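Local coordinates for ferredoxin (Thermus aquaticus, PDB 1H98), which transfers electrons in a wide variety of metabolic reactions, using one [3Fe-4S] and one [4Fe-4S] cluster, at residues P1-C5 / Q31-H35. Residues are numbered along the deposited sequence; the frame is centred on the assembly and turned at random.
Sequences PHVIC and QFYIH. With SF4 (iron/sulfur cluster), chain B; F3S (Fe3-s4 cluster), chain C.
I4 and I34 meet between two nearly antiparallel strands, 2-4 and 32-34, that belong to different two-stranded sheets and share no backbone hydrogen bond. The two side chains cross at about a right angle, with I4 CG1 3.8 Å from I34 CG1. With its CG1 branch anti to the carbonyl carbon (chi1 -67°), I4 carries CD1 on to F32 CB, 3.9 Å away, while I54 of strand 54-56 touches both isoleucines.

Polar contacts join the two segments through a side chain and a water. Q31 NE2 donates to I4 O at 3.1 Å from above that carbonyl's plane, and to F32 O at 3.0 Å in a nearly linear bond. Both acceptors lie within 6° of the amide plane, which helps hold the amide's rotation; OE1 takes a hydrogen bond from K70 of helix 66-74. Replacing Q31 by an alanine removes the amide, and would probably leave F32 O and K70 NZ without this partner and break the direct side-chain link to I4 O. N71 forms a second bridge, to I4 O and I34 N, and one water donates to both H2 O and I34 O.

H2, I4, F32 and I34 also line the cluster pockets. S2 of the [4Fe-4S] cluster sits over one face of the H2 ring, 3.4 Å from its plane and displaced toward the rim, and H2 ND1 hydrogen-bonds to D41; I34 CD1 approaches S4 of that cluster at 3.7 Å. I4 CG2 and F32 CB each come within 3.8 Å of a sulfur of the [3Fe-4S] cluster, S3 and S1 respectively. Side chains and water, rather than backbone pairing, can thus join two sheets while apolar groups of the same strands cover sulfurs of both clusters.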
ATOM      1  N   PRO A   1       1.312   8.928  -4.906  1.00 16.89           N
ATOM      2  CA  PRO A   1       0.570   7.841  -4.215  1.00 16.95           C
ATOM      3  C   PRO A   1       1.437   7.110  -3.185  1.00 16.61           C
ATOM      4  O   PRO A   1       2.647   7.340  -3.127  1.00 18.03           O
ATOM      5  CB  PRO A   1       0.079   6.880  -5.295  1.00 17.90           C
ATOM      6  CG  PRO A   1       0.893   7.313  -6.515  1.00 19.84           C
ATOM      7  CD  PRO A   1       1.094   8.802  -6.357  1.00 17.83           C
ATOM      8  N   HIS A   2       0.797   6.360  -2.286  1.00 14.93           N
ATOM      9  CA  HIS A   2       1.511   5.560  -1.290  1.00 12.98           C
ATOM     10  C   HIS A   2       1.527   4.137  -1.850  1.00 12.56           C
ATOM     11  O   HIS A   2       0.690   3.793  -2.687  1.00 12.28           O
ATOM     12  CB  HIS A   2       0.826   5.617   0.078  1.00 12.23           C
ATOM     13  CG  HIS A   2       1.217   6.811   0.896  1.00 13.52           C
ATOM     14  ND1 HIS A   2       1.161   8.100   0.410  1.00 14.34           N
ATOM     15  CD2 HIS A   2       1.678   6.909   2.165  1.00 14.08           C
ATOM     16  CE1 HIS A   2       1.571   8.941   1.342  1.00 14.33           C
ATOM     17  NE2 HIS A   2       1.891   8.242   2.418  1.00 15.95           N
ATOM     18  N   VAL A   3       2.475   3.321  -1.409  1.00 12.02           N
ATOM     19  CA  VAL A   3       2.625   1.967  -1.927  1.00 11.91           C
ATOM     20  C   VAL A   3       2.778   0.933  -0.816  1.00 12.01           C
ATOM     21  O   VAL A   3       3.506   1.167   0.145  1.00 13.18           O
ATOM     22  CB  VAL A   3       3.888   1.901  -2.847  1.00 11.28           C
ATOM     23  CG1 VAL A   3       4.084   0.500  -3.410  1.00 13.14           C
ATOM     24  CG2 VAL A   3       3.776   2.928  -3.988  1.00 13.27           C
ATOM     25  N   ILE A   4       2.071  -0.191  -0.932  1.00 11.62           N
ATOM     26  CA  ILE A   4       2.183  -1.260   0.060  1.00 12.47           C
ATOM     27  C   ILE A   4       3.293  -2.190  -0.426  1.00 13.20           C
ATOM     28  O   ILE A   4       3.222  -2.749  -1.531  1.00 12.93           O
ATOM     29  CB  ILE A   4       0.852  -2.051   0.243  1.00 12.31           C
ATOM     30  CG1 ILE A   4      -0.215  -1.141   0.866  1.00 12.32           C
ATOM     31  CG2 ILE A   4       1.091  -3.285   1.110  1.00 10.20           C
ATOM     32  CD1 ILE A   4      -1.561  -1.801   1.082  1.00  9.40           C
ATOM     33  N   CYS A   5       4.331  -2.328   0.387  1.00 12.09           N
ATOM     34  CA  CYS A   5       5.472  -3.148   0.022  1.00 12.87           C
ATOM     35  C   CYS A   5       5.486  -4.555   0.615  1.00 14.70           C
ATOM     36  O   CYS A   5       4.509  -5.007   1.220  1.00 15.36           O
ATOM     37  CB  CYS A   5       6.768  -2.386   0.319  1.00 12.97           C
ATOM     38  SG  CYS A   5       6.855  -0.771  -0.526  1.00 15.07           S
ATOM     39  N   GLN A  31      -1.307  -9.880  -0.837  1.00 15.11           N
ATOM     40  CA  GLN A  31      -1.131  -8.645  -0.079  1.00 13.88           C
ATOM     41  C   GLN A  31      -2.231  -7.671  -0.484  1.00 13.70           C
ATOM     42  O   GLN A  31      -2.949  -7.906  -1.459  1.00 14.16           O
ATOM     43  CB  GLN A  31       0.230  -8.003  -0.398  1.00 12.01           C
ATOM     44  CG  GLN A  31       0.389  -7.527  -1.852  1.00 12.47           C
ATOM     45  CD  GLN A  31       1.624  -6.649  -2.065  1.00 14.61           C
ATOM     46  OE1 GLN A  31       2.679  -7.126  -2.474  1.00 15.04           O
ATOM     47  NE2 GLN A  31       1.486  -5.359  -1.798  1.00 14.98           N
ATOM     48  N   PHE A  32      -2.412  -6.622   0.308  1.00 12.57           N
ATOM     49  CA  PHE A  32      -3.377  -5.587  -0.037  1.00 11.89           C
ATOM     50  C   PHE A  32      -2.579  -4.602  -0.891  1.00 11.75           C
ATOM     51  O   PHE A  32      -1.348  -4.667  -0.926  1.00 12.55           O
ATOM     52  CB  PHE A  32      -3.938  -4.912   1.216  1.00 10.75           C
ATOM     53  CG  PHE A  32      -5.213  -5.532   1.712  1.00 13.05           C
ATOM     54  CD1 PHE A  32      -5.220  -6.814   2.255  1.00 16.41           C
ATOM     55  CD2 PHE A  32      -6.420  -4.856   1.587  1.00 14.08           C
ATOM     56  CE1 PHE A  32      -6.417  -7.419   2.662  1.00 14.88           C
ATOM     57  CE2 PHE A  32      -7.624  -5.452   1.990  1.00 14.91           C
ATOM     58  CZ  PHE A  32      -7.617  -6.736   2.526  1.00 15.21           C
ATOM     59  N   TYR A  33      -3.260  -3.751  -1.643  1.00 11.65           N
ATOM     60  CA  TYR A  33      -2.560  -2.790  -2.480  1.00 11.69           C
ATOM     61  C   TYR A  33      -3.304  -1.475  -2.445  1.00 12.03           C
ATOM     62  O   TYR A  33      -4.485  -1.433  -2.086  1.00 11.90           O
ATOM     63  CB  TYR A  33      -2.443  -3.305  -3.920  1.00 12.00           C
ATOM     64  CG  TYR A  33      -3.761  -3.387  -4.653  1.00 13.67           C
ATOM     65  CD1 TYR A  33      -4.220  -2.314  -5.416  1.00 14.81           C
ATOM     66  CD2 TYR A  33      -4.555  -4.531  -4.577  1.00 15.64           C
ATOM     67  CE1 TYR A  33      -5.435  -2.374  -6.079  1.00 17.08           C
ATOM     68  CE2 TYR A  33      -5.772  -4.603  -5.240  1.00 16.94           C
ATOM     69  CZ  TYR A  33      -6.206  -3.522  -5.987  1.00 19.38           C
ATOM     70  OH  TYR A  33      -7.417  -3.589  -6.645  1.00 23.06           O
ATOM     71  N   ILE A  34      -2.599  -0.403  -2.788  1.00 11.68           N
ATOM     72  CA  ILE A  34      -3.172   0.934  -2.815  1.00 10.94           C
ATOM     73  C   ILE A  34      -3.408   1.340  -4.265  1.00 12.58           C
ATOM     74  O   ILE A  34      -2.496   1.255  -5.097  1.00 13.15           O
ATOM     75  CB  ILE A  34      -2.226   1.956  -2.124  1.00 10.95           C
ATOM     76  CG1 ILE A  34      -2.225   1.722  -0.605  1.00 10.51           C
ATOM     77  CG2 ILE A  34      -2.651   3.383  -2.442  1.00 11.10           C
ATOM     78  CD1 ILE A  34      -1.159   2.503   0.150  1.00 11.07           C
ATOM     79  N   HIS A  35      -4.638   1.730  -4.592  1.00 13.29           N
ATOM     80  CA  HIS A  35      -4.932   2.157  -5.952  1.00 14.64           C
ATOM     81  C   HIS A  35      -4.307   3.545  -6.144  1.00 15.10           C
ATOM     82  O   HIS A  35      -4.755   4.526  -5.554  1.00 15.43           O
ATOM     83  CB  HIS A  35      -6.435   2.196  -6.198  1.00 15.06           C
ATOM     84  CG  HIS A  35      -6.791   2.324  -7.641  1.00 17.36           C
ATOM     85  ND1 HIS A  35      -7.546   1.383  -8.307  1.00 20.86           N
ATOM     86  CD2 HIS A  35      -6.475   3.270  -8.557  1.00 16.56           C
ATOM     87  CE1 HIS A  35      -7.678   1.744  -9.573  1.00 19.74           C
ATOM     88  NE2 HIS A  35      -7.037   2.886  -9.749  1.00 19.00           N
TER
HETATM   89 FE1  SF4 B 107      -3.557   7.006   0.205  1.00 16.83          FE
HETATM   90 FE2  SF4 B 107      -5.587   6.061   1.851  1.00 17.29          FE
HETATM   91 FE3  SF4 B 107      -2.948   5.868   2.656  1.00 16.15          FE
HETATM   92 FE4  SF4 B 107      -4.228   8.312   2.561  1.00 23.94          FE
HETATM   93  S1  SF4 B 107      -4.751   6.532   3.959  1.00 22.27           S
HETATM   94  S2  SF4 B 107      -2.051   7.803   1.769  1.00 22.42           S
HETATM   95  S3  SF4 B 107      -5.558   8.074   0.700  1.00 22.33           S
HETATM   96  S4  SF4 B 107      -3.928   4.795   0.821  1.00 21.08           S
HETATM   97 FE1  F3S C 108      -2.444  -2.933   5.588  1.00 15.57          FE
HETATM   98 FE3  F3S C 108      -0.875  -5.091   4.748  1.00 14.65          FE
HETATM   99 FE4  F3S C 108      -0.063  -3.470   6.842  1.00 16.02          FE
HETATM  100  S1  F3S C 108      -3.167  -5.039   4.961  1.00 20.88           S
HETATM  101  S2  F3S C 108      -2.063  -2.888   7.847  1.00 22.18           S
HETATM  102  S3  F3S C 108      -0.334  -2.809   4.619  1.00 20.81           S
HETATM  103  S4  F3S C 108       0.041  -5.764   6.743  1.00 21.17           S
HETATM  104  O   HOH W   1       0.099   2.384  -5.204  1.00 14.58           O